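Local coordinates for protein beta-galactosidase (Marinomonas sp. ef1, PDB 6Y2K) that hydrolyses terminal beta-galactosides, as a cold-active family 42 glycoside hydrolase that assembles into a hexamer, at residues V610-R615 and I619-Y624; Y604-G609 and V629-Q634; I640-M643 and A648-A651. All blocks are in the same frame, centred on the assembly; numbering follows the deposited sequence.

Contact 1: V610-R615 and I619-Y624; sequences VRVRER and IFAFNY
The carbonyl oxygen of Arg613 is met from two directions by Phe620. Phe620 N donates to Arg613 O over 2.8 Å with an N-H...O angle of 169°, and the donor sits almost in line with the C=O bond. The ring of the same residue brings its edge to that oxygen, Phe620 CD1 lying 3.4 Å from Arg613 O; chi1 of -56° keeps CG beside Phe620's own N, which leaves the oxygen in the ring plane. Arg613 N returns a bond of 3.0 Å to Phe620 O, which closes one hydrogen-bonded pair. Arg611 and Phe622 form the next, and Phe622 CD2 repeats the edge approach at 3.7 Å from Arg611 O. From the non-hydrogen-bonded position opposite Asn623, Val610 CA reaches Phe622 O of the adjoining pair in a CA-H...O contact of 3.2 Å. Aliphatic parts of two arginines add packing: Arg615 CG lies 3.8 Å from Phe620 CE1, and Arg611 CG, 4.0 Å from Tyr624 CE1, crosses the tyrosine side chain at about a right angle. Arg611 bends at chi2 and returns NH1 to Val610 O, 47° above that carbonyl plane, while NE forms a salt bridge with Asp293. Phe620 and Phe622 pack on helix 333-343. The alternating pairs and short connection define an antiparallel beta hairpin, the start of the C-terminal beta domain expected in family 42 enzymes.

Contact 2: Y604-G609 and V629-Q634; sequences YYLPKG and VVFEPQ
Pro607, Phe631 and Val629 contribute most of the surface buried here, and the evidence points to loose apolar packing. Pro607 turns its CB toward the strand 629-630, but its nearest approach is CG to Val630 O at 4.3 Å; Val629 faces it in return, with 4.6 Å between Val629 CB and Pro607 CB. The firmer touch comes from the residue before the proline: Leu606 CD2 stands 4.0 Å from Phe631 CE1, with the two side chains running obliquely past each other. Phe631 extends with CG anti to its backbone N (chi1 173°), which carries the ring toward Leu606 and puts one face beneath Pro633 N, 4.0 Å above the ring plane and displaced toward the rim. The ring also reaches Val612 and Ala621 of the hairpin, so loop, strand end and hairpin share one apolar cluster. Polar linkage is indirect. A water accepts from Glu632 N at 3.1 Å, and its link to Tyr604 OH, 3.5 Å away, is weak. Just outside this cluster runs a subunit boundary: Pro607 packs on Ser538 and Val630 on Gly565 of a second subunit, to which Tyr605 and Val630 also make backbone hydrogen bonds. Loop and short strand thus form an apolar layer on the hairpin face of Val610, Val612 and Ala621, bordering a subunit interface.

Contact 3: I640-M643 and A648-A651; sequences IGSM and ADVA
The carboxylate of Asp649 is the flat side-chain group that faces Ser642 across this contact: Ser642 OG lies off its OD2 end, too distant for a bond and paired with Cys644 O, and a water over one carboxylate face accepts from Ser642 N at 2.9 Å. Val650 N stands well out of the carboxylate plane on the same side as this water. The bond from Val650 N to Asp649 OD1, 2.9 Å with a bent N-H...O angle of 144°, is weak. A chi1 of -164° places CG beside Asp649's own carbonyl carbon, within reach of the next peptide nitrogen. The water does the joining, since it also donates to Asp649 OD2 at 2.7 Å and to Val650 O at 2.8 Å. It thus fills the place of a direct backbone bond where the strand pairing is ending. Before that point the chains still touch, with Ile640 O 3.3 Å from Ala651 CA in a bent CA-H...O contact (130° at the hydrogen). Gly641, which has no side chain, brings its CA to 4.5 Å from Ala651 CA, and Ala651 CB rests 3.5 Å from Ser642 O. Asp649 has further partners: OD1 forms a salt bridge with Arg335, and OD2 a hydrogen bond with Gly646 N. It also shares with Ala648 a G1 beta bulge opposite Asn623. Around this, strand 649-655 lies between strands 618-623 and 636-640, Val650 packs on helix 333-343, and Ile640 reaches helix 377-395.

How the contacts relate
Contact 1 is the buried one; contacts 2 and 3 lie nearer the surface and are only partly buried. Contacts 1 and 3 both reach the same four-stranded antiparallel sheet, joined by probable hydrogen bonds from Ala621 N to Ala651 O and from Asn623 N to Asp649 O. Contact 2 lies over the sheet face carrying Val610, Val612 and Ala621, and contact 1 is nested inside its chain loop. The chemistry follows position: regular direct backbone bonds in the hairpin, side-chain packing with a weak water link beside another subunit, and a well-bonded water where the strand pairing ends. Phe631 N and Met643 O, 3.0 Å apart, probably bond, connecting segments 629-634 and 640-643.

Contact 1: V610-R615 and I619-Y624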
loop_
_atom_site.group_PDB
_atom_site.type_symbol
_atom_site.label_atom_id
_atom_site.label_comp_id
_atom_site.label_asym_id
_atom_site.label_seq_id
_atom_site.Cartn_x
_atom_site.Cartn_y
_atom_site.Cartn_z
ATOM N N VAL A 610 29.042 -3.253 -4.516
ATOM C CA VAL A 610 30.503 -3.309 -4.594
ATOM C C VAL A 610 30.957 -4.755 -4.806
ATOM O O VAL A 610 30.340 -5.695 -4.307
ATOM C CB VAL A 610 31.157 -2.691 -3.331
ATOM C CG1 VAL A 610 32.671 -2.897 -3.316
ATOM C CG2 VAL A 610 30.839 -1.204 -3.257
ATOM N N ARG A 611 32.010 -4.915 -5.599
ATOM C CA ARG A 611 32.592 -6.210 -5.894
ATOM C C ARG A 611 34.101 -6.051 -5.911
ATOM O O ARG A 611 34.608 -4.957 -6.172
ATOM C CB ARG A 611 32.111 -6.720 -7.254
ATOM C CG ARG A 611 30.614 -7.019 -7.342
ATOM C CD ARG A 611 30.282 -8.260 -6.529
ATOM N NE ARG A 611 28.912 -8.712 -6.715
ATOM C CZ ARG A 611 27.846 -8.229 -6.073
ATOM N NH1 ARG A 611 27.949 -7.230 -5.194
ATOM N NH2 ARG A 611 26.650 -8.740 -6.330
ATOM N N VAL A 612 34.791 -7.154 -5.628
ATOM C CA VAL A 612 36.249 -7.214 -5.584
ATOM C C VAL A 612 36.709 -8.538 -6.202
ATOM O O VAL A 612 36.017 -9.563 -6.121
ATOM C CB VAL A 612 36.778 -7.091 -4.136
ATOM C CG1 VAL A 612 38.292 -7.273 -4.070
ATOM C CG2 VAL A 612 36.433 -5.735 -3.561
ATOM N N ARG A 613 37.866 -8.504 -6.843
ATOM C CA ARG A 613 38.514 -9.725 -7.320
ATOM C C ARG A 613 40.029 -9.512 -7.326
ATOM O O ARG A 613 40.492 -8.381 -7.493
ATOM C CB ARG A 613 38.001 -10.119 -8.716
ATOM C CG ARG A 613 38.290 -11.568 -9.049
ATOM C CD ARG A 613 37.656 -12.054 -10.347
ATOM N NE ARG A 613 37.709 -13.510 -10.381
ATOM C CZ ARG A 613 38.794 -14.247 -10.629
ATOM N NH1 ARG A 613 38.699 -15.575 -10.572
ATOM N NH2 ARG A 613 39.971 -13.687 -10.934
ATOM N N GLU A 614 40.778 -10.594 -7.116
ATOM C CA GLU A 614 42.242 -10.550 -7.088
ATOM C C GLU A 614 42.875 -11.285 -8.262
ATOM O O GLU A 614 42.372 -12.316 -8.699
ATOM C CB GLU A 614 42.766 -11.180 -5.802
ATOM C CG GLU A 614 42.257 -10.501 -4.543
ATOM C CD GLU A 614 42.943 -10.991 -3.275
ATOM O OE1 GLU A 614 42.712 -10.367 -2.221
ATOM O OE2 GLU A 614 43.716 -11.981 -3.326
ATOM N N ARG A 615 43.986 -10.737 -8.752
ATOM C CA ARG A 615 44.914 -11.445 -9.636
ATOM C C ARG A 615 46.320 -11.317 -9.054
ATOM O O ARG A 615 46.947 -10.259 -9.158
ATOM C CB ARG A 615 44.866 -10.868 -11.050
ATOM C CG ARG A 615 43.559 -11.176 -11.768
ATOM C CD ARG A 615 43.588 -10.780 -13.236
ATOM N NE ARG A 615 44.573 -11.551 -14.001
ATOM C CZ ARG A 615 44.921 -11.311 -15.266
ATOM N NH1 ARG A 615 44.371 -10.317 -15.961
ATOM N NH2 ARG A 615 45.830 -12.086 -15.849
ATOM N N ILE A 619 44.585 -6.090 -6.602
ATOM C CA ILE A 619 43.206 -6.096 -6.100
ATOM C C ILE A 619 42.390 -5.154 -6.978
ATOM O O ILE A 619 42.745 -3.981 -7.111
ATOM C CB ILE A 619 43.095 -5.583 -4.641
ATOM C CG1 ILE A 619 44.164 -6.184 -3.724
ATOM C CG2 ILE A 619 41.720 -5.898 -4.070
ATOM C CD1 ILE A 619 43.892 -7.614 -3.331
ATOM N N PHE A 620 41.305 -5.653 -7.572
ATOM C CA PHE A 620 40.427 -4.830 -8.416
ATOM C C PHE A 620 39.135 -4.601 -7.646
ATOM O O PHE A 620 38.525 -5.558 -7.199
ATOM C CB PHE A 620 40.107 -5.533 -9.747
ATOM C CG PHE A 620 41.324 -5.926 -10.566
ATOM C CD1 PHE A 620 42.035 -7.084 -10.275
ATOM C CD2 PHE A 620 41.733 -5.155 -11.653
ATOM C CE1 PHE A 620 43.146 -7.455 -11.033
ATOM C CE2 PHE A 620 42.836 -5.524 -12.417
ATOM C CZ PHE A 620 43.549 -6.674 -12.105
ATOM N N ALA A 621 38.722 -3.344 -7.485
ATOM C CA ALA A 621 37.466 -3.023 -6.807
ATOM C C ALA A 621 36.551 -2.264 -7.753
ATOM O O ALA A 621 37.020 -1.430 -8.518
ATOM C CB ALA A 621 37.726 -2.201 -5.564
ATOM N N PHE A 622 35.248 -2.554 -7.655
ATOM C CA PHE A 622 34.204 -2.058 -8.559
ATOM C C PHE A 622 32.986 -1.570 -7.782
ATOM O O PHE A 622 32.592 -2.184 -6.794
ATOM C CB PHE A 622 33.756 -3.186 -9.502
ATOM C CG PHE A 622 34.886 -3.794 -10.270
ATOM C CD1 PHE A 622 35.334 -3.204 -11.440
ATOM C CD2 PHE A 622 35.537 -4.931 -9.794
ATOM C CE1 PHE A 622 36.404 -3.745 -12.134
ATOM C CE2 PHE A 622 36.602 -5.473 -10.485
ATOM C CZ PHE A 622 37.032 -4.882 -11.658
ATOM N N ASN A 623 32.382 -0.476 -8.237
ATOM C CA ASN A 623 31.161 0.042 -7.624
ATOM C C ASN A 623 30.092 0.154 -8.703
ATOM O O ASN A 623 30.139 1.056 -9.531
ATOM C CB ASN A 623 31.424 1.404 -6.969
ATOM C CG ASN A 623 30.205 1.974 -6.248
ATOM O OD1 ASN A 623 29.161 1.327 -6.129
ATOM N ND2 ASN A 623 30.346 3.199 -5.751
ATOM N N TYR A 624 29.134 -0.772 -8.666
ATOM C CA TYR A 624 27.985 -0.789 -9.570
ATOM C C TYR A 624 26.786 0.041 -9.064
ATOM O O TYR A 624 25.796 0.164 -9.778
ATOM C CB TYR A 624 27.531 -2.245 -9.822
ATOM C CG TYR A 624 28.561 -3.121 -10.521
ATOM C CD1 TYR A 624 29.593 -3.726 -9.802
ATOM C CD2 TYR A 624 28.498 -3.354 -11.894
ATOM C CE1 TYR A 624 30.533 -4.523 -10.427
ATOM C CE2 TYR A 624 29.438 -4.156 -12.532
ATOM C CZ TYR A 624 30.459 -4.736 -11.790
ATOM O OH TYR A 624 31.417 -5.523 -12.387
#

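Contact 2: Y604-G609 and V629-Q634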
loop_
_atom_site.group_PDB
_atom_site.type_symbol
_atom_site.label_atom_id
_atom_site.label_comp_id
_atom_site.label_asym_id
_atom_site.label_seq_id
_atom_site.Cartn_x
_atom_site.Cartn_y
_atom_site.Cartn_z
ATOM N N TYR A 604 34.210 -11.099 3.627
ATOM C CA TYR A 604 33.929 -9.711 3.964
ATOM C C TYR A 604 32.592 -9.353 3.321
ATOM O O TYR A 604 32.456 -9.489 2.113
ATOM C CB TYR A 604 35.043 -8.799 3.418
ATOM C CG TYR A 604 34.967 -7.359 3.897
ATOM C CD1 TYR A 604 34.033 -6.465 3.365
ATOM C CD2 TYR A 604 35.838 -6.882 4.888
ATOM C CE1 TYR A 604 33.966 -5.150 3.805
ATOM C CE2 TYR A 604 35.776 -5.573 5.334
ATOM C CZ TYR A 604 34.842 -4.708 4.795
ATOM O OH TYR A 604 34.774 -3.407 5.238
ATOM N N TYR A 605 31.619 -8.907 4.120
ATOM C CA TYR A 605 30.340 -8.449 3.594
ATOM C C TYR A 605 30.559 -7.073 2.980
ATOM O O TYR A 605 30.577 -6.060 3.691
ATOM C CB TYR A 605 29.263 -8.381 4.686
ATOM C CG TYR A 605 28.658 -9.714 5.089
ATOM C CD1 TYR A 605 29.384 -10.638 5.846
ATOM C CD2 TYR A 605 27.345 -10.039 4.744
ATOM C CE1 TYR A 605 28.825 -11.857 6.237
ATOM C CE2 TYR A 605 26.777 -11.259 5.123
ATOM C CZ TYR A 605 27.520 -12.165 5.865
ATOM O OH TYR A 605 26.953 -13.372 6.246
ATOM N N LEU A 606 30.756 -7.041 1.664
ATOM C CA LEU A 606 31.011 -5.790 0.952
ATOM C C LEU A 606 29.784 -4.885 0.978
ATOM O O LEU A 606 28.661 -5.380 1.134
ATOM C CB LEU A 606 31.404 -6.059 -0.511
ATOM C CG LEU A 606 32.756 -6.750 -0.752
ATOM C CD1 LEU A 606 32.830 -7.257 -2.187
ATOM C CD2 LEU A 606 33.913 -5.811 -0.468
ATOM N N PRO A 607 29.987 -3.557 0.811
ATOM C CA PRO A 607 28.851 -2.642 0.647
ATOM C C PRO A 607 27.992 -3.014 -0.561
ATOM O O PRO A 607 28.480 -3.691 -1.477
ATOM C CB PRO A 607 29.516 -1.273 0.435
ATOM C CG PRO A 607 30.909 -1.408 0.957
ATOM C CD PRO A 607 31.282 -2.843 0.781
ATOM N N LYS A 608 26.730 -2.585 -0.551
ATOM C CA LYS A 608 25.803 -2.882 -1.634
ATOM C C LYS A 608 26.321 -2.336 -2.957
ATOM O O LYS A 608 26.715 -1.169 -3.037
ATOM C CB LYS A 608 24.423 -2.273 -1.380
ATOM C CG LYS A 608 23.623 -2.935 -0.270
ATOM C CD LYS A 608 22.180 -2.425 -0.282
ATOM C CE LYS A 608 21.401 -2.921 0.930
ATOM N NZ LYS A 608 21.027 -4.365 0.837
ATOM N N GLY A 609 26.320 -3.192 -3.982
ATOM C CA GLY A 609 26.777 -2.812 -5.314
ATOM C C GLY A 609 28.282 -2.860 -5.537
ATOM O O GLY A 609 28.745 -2.550 -6.633
ATOM N N VAL A 629 31.137 5.081 -2.385
ATOM C CA VAL A 629 31.328 4.227 -1.214
ATOM C C VAL A 629 32.813 4.004 -1.017
ATOM O O VAL A 629 33.581 4.002 -1.973
ATOM C CB VAL A 629 30.608 2.862 -1.326
ATOM C CG1 VAL A 629 29.110 3.052 -1.487
ATOM C CG2 VAL A 629 31.142 2.042 -2.482
ATOM N N VAL A 630 33.202 3.799 0.232
ATOM C CA VAL A 630 34.593 3.633 0.587
ATOM C C VAL A 630 34.943 2.149 0.569
ATOM O O VAL A 630 34.245 1.317 1.169
ATOM C CB VAL A 630 34.883 4.300 1.949
ATOM C CG1 VAL A 630 36.293 3.994 2.431
ATOM C CG2 VAL A 630 34.672 5.806 1.819
ATOM N N PHE A 631 36.000 1.820 -0.173
ATOM C CA PHE A 631 36.621 0.498 -0.111
ATOM C C PHE A 631 38.123 0.684 0.083
ATOM O O PHE A 631 38.785 1.326 -0.727
ATOM C CB PHE A 631 36.351 -0.332 -1.377
ATOM C CG PHE A 631 37.107 -1.628 -1.403
ATOM C CD1 PHE A 631 36.677 -2.704 -0.648
ATOM C CD2 PHE A 631 38.296 -1.749 -2.130
ATOM C CE1 PHE A 631 37.391 -3.893 -0.632
ATOM C CE2 PHE A 631 39.011 -2.931 -2.122
ATOM C CZ PHE A 631 38.560 -4.005 -1.373
ATOM N N GLU A 632 38.642 0.108 1.159
ATOM C CA GLU A 632 40.055 0.191 1.492
ATOM C C GLU A 632 40.526 -1.197 1.903
ATOM O O GLU A 632 40.232 -1.644 3.015
ATOM C CB GLU A 632 40.277 1.187 2.630
ATOM C CG GLU A 632 41.740 1.384 3.006
ATOM C CD GLU A 632 41.939 2.316 4.193
ATOM O OE1 GLU A 632 40.958 2.594 4.928
ATOM O OE2 GLU A 632 43.088 2.773 4.389
ATOM N N PRO A 633 41.256 -1.890 1.011
ATOM C CA PRO A 633 41.811 -3.179 1.409
ATOM C C PRO A 633 42.985 -2.962 2.361
ATOM O O PRO A 633 43.619 -1.905 2.328
ATOM C CB PRO A 633 42.255 -3.800 0.081
ATOM C CG PRO A 633 42.507 -2.643 -0.827
ATOM C CD PRO A 633 41.749 -1.456 -0.309
ATOM N N GLN A 634 43.236 -3.934 3.230
ATOM C CA GLN A 634 44.338 -3.825 4.186
ATOM C C GLN A 634 45.659 -4.211 3.514
ATOM O O GLN A 634 45.674 -5.037 2.603
ATOM C CB GLN A 634 44.061 -4.671 5.439
ATOM C CG GLN A 634 44.127 -6.183 5.244
ATOM C CD GLN A 634 43.384 -6.973 6.320
ATOM O OE1 GLN A 634 42.458 -6.469 6.969
ATOM N NE2 GLN A 634 43.788 -8.229 6.510
HETATM O O HOH W 1 36.761 -1.520 3.085
#

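Contact 3: I640-M643 and A648-A651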
loop_
_atom_site.group_PDB
_atom_site.type_symbol
_atom_site.label_atom_id
_atom_site.label_comp_id
_atom_site.label_asym_id
_atom_site.label_seq_id
_atom_site.Cartn_x
_atom_site.Cartn_y
_atom_site.Cartn_z
ATOM N N ILE A 640 45.402 2.766 -9.232
ATOM C CA ILE A 640 44.429 3.440 -10.095
ATOM C C ILE A 640 43.194 3.805 -9.265
ATOM O O ILE A 640 42.750 3.011 -8.429
ATOM C CB ILE A 640 43.985 2.517 -11.264
ATOM C CG1 ILE A 640 45.185 2.050 -12.107
ATOM C CG2 ILE A 640 42.931 3.186 -12.138
ATOM C CD1 ILE A 640 45.839 3.127 -12.942
ATOM N N GLY A 641 42.636 4.989 -9.517
ATOM C CA GLY A 641 41.373 5.415 -8.900
ATOM C C GLY A 641 41.513 5.937 -7.480
ATOM O O GLY A 641 42.527 6.553 -7.137
ATOM N N SER A 642 40.494 5.693 -6.653
ATOM C CA SER A 642 40.479 6.190 -5.275
ATOM C C SER A 642 39.817 5.261 -4.266
ATOM O O SER A 642 39.051 4.358 -4.613
ATOM C CB SER A 642 39.824 7.578 -5.208
ATOM O OG SER A 642 38.698 7.654 -6.061
ATOM N N MET A 643 40.141 5.519 -3.001
ATOM C CA MET A 643 39.541 4.844 -1.863
ATOM C C MET A 643 38.036 5.137 -1.804
ATOM O O MET A 643 37.254 4.278 -1.406
ATOM C CB MET A 643 40.232 5.312 -0.578
ATOM C CG MET A 643 39.900 4.507 0.664
ATOM S SD MET A 643 40.964 4.952 2.059
ATOM C CE MET A 643 40.623 6.704 2.189
ATOM N N ALA A 648 29.709 3.659 -10.679
ATOM C CA ALA A 648 30.227 3.055 -11.923
ATOM C C ALA A 648 31.752 3.242 -12.094
ATOM O O ALA A 648 32.234 3.511 -13.192
ATOM C CB ALA A 648 29.466 3.599 -13.139
ATOM N N ASP A 649 32.492 3.071 -11.002
ATOM C CA ASP A 649 33.916 3.397 -10.934
ATOM C C ASP A 649 34.726 2.154 -10.576
ATOM O O ASP A 649 34.178 1.142 -10.112
ATOM C CB ASP A 649 34.123 4.513 -9.894
ATOM C CG ASP A 649 35.479 5.216 -9.992
ATOM O OD1 ASP A 649 36.165 5.111 -11.041
ATOM O OD2 ASP A 649 35.851 5.875 -8.978
ATOM N N VAL A 650 36.034 2.253 -10.812
ATOM C CA VAL A 650 36.996 1.180 -10.617
ATOM C C VAL A 650 38.166 1.730 -9.803
ATOM O O VAL A 650 38.611 2.852 -10.046
ATOM C CB VAL A 650 37.566 0.695 -11.977
ATOM C CG1 VAL A 650 38.539 -0.462 -11.788
ATOM C CG2 VAL A 650 36.440 0.307 -12.935
ATOM N N ALA A 651 38.655 0.947 -8.844
ATOM C CA ALA A 651 39.942 1.226 -8.204
ATOM C C ALA A 651 40.800 -0.031 -8.232
ATOM O O ALA A 651 40.281 -1.148 -8.135
ATOM C CB ALA A 651 39.749 1.720 -6.780
HETATM O O HOH W 2 38.125 4.742 -8.083
#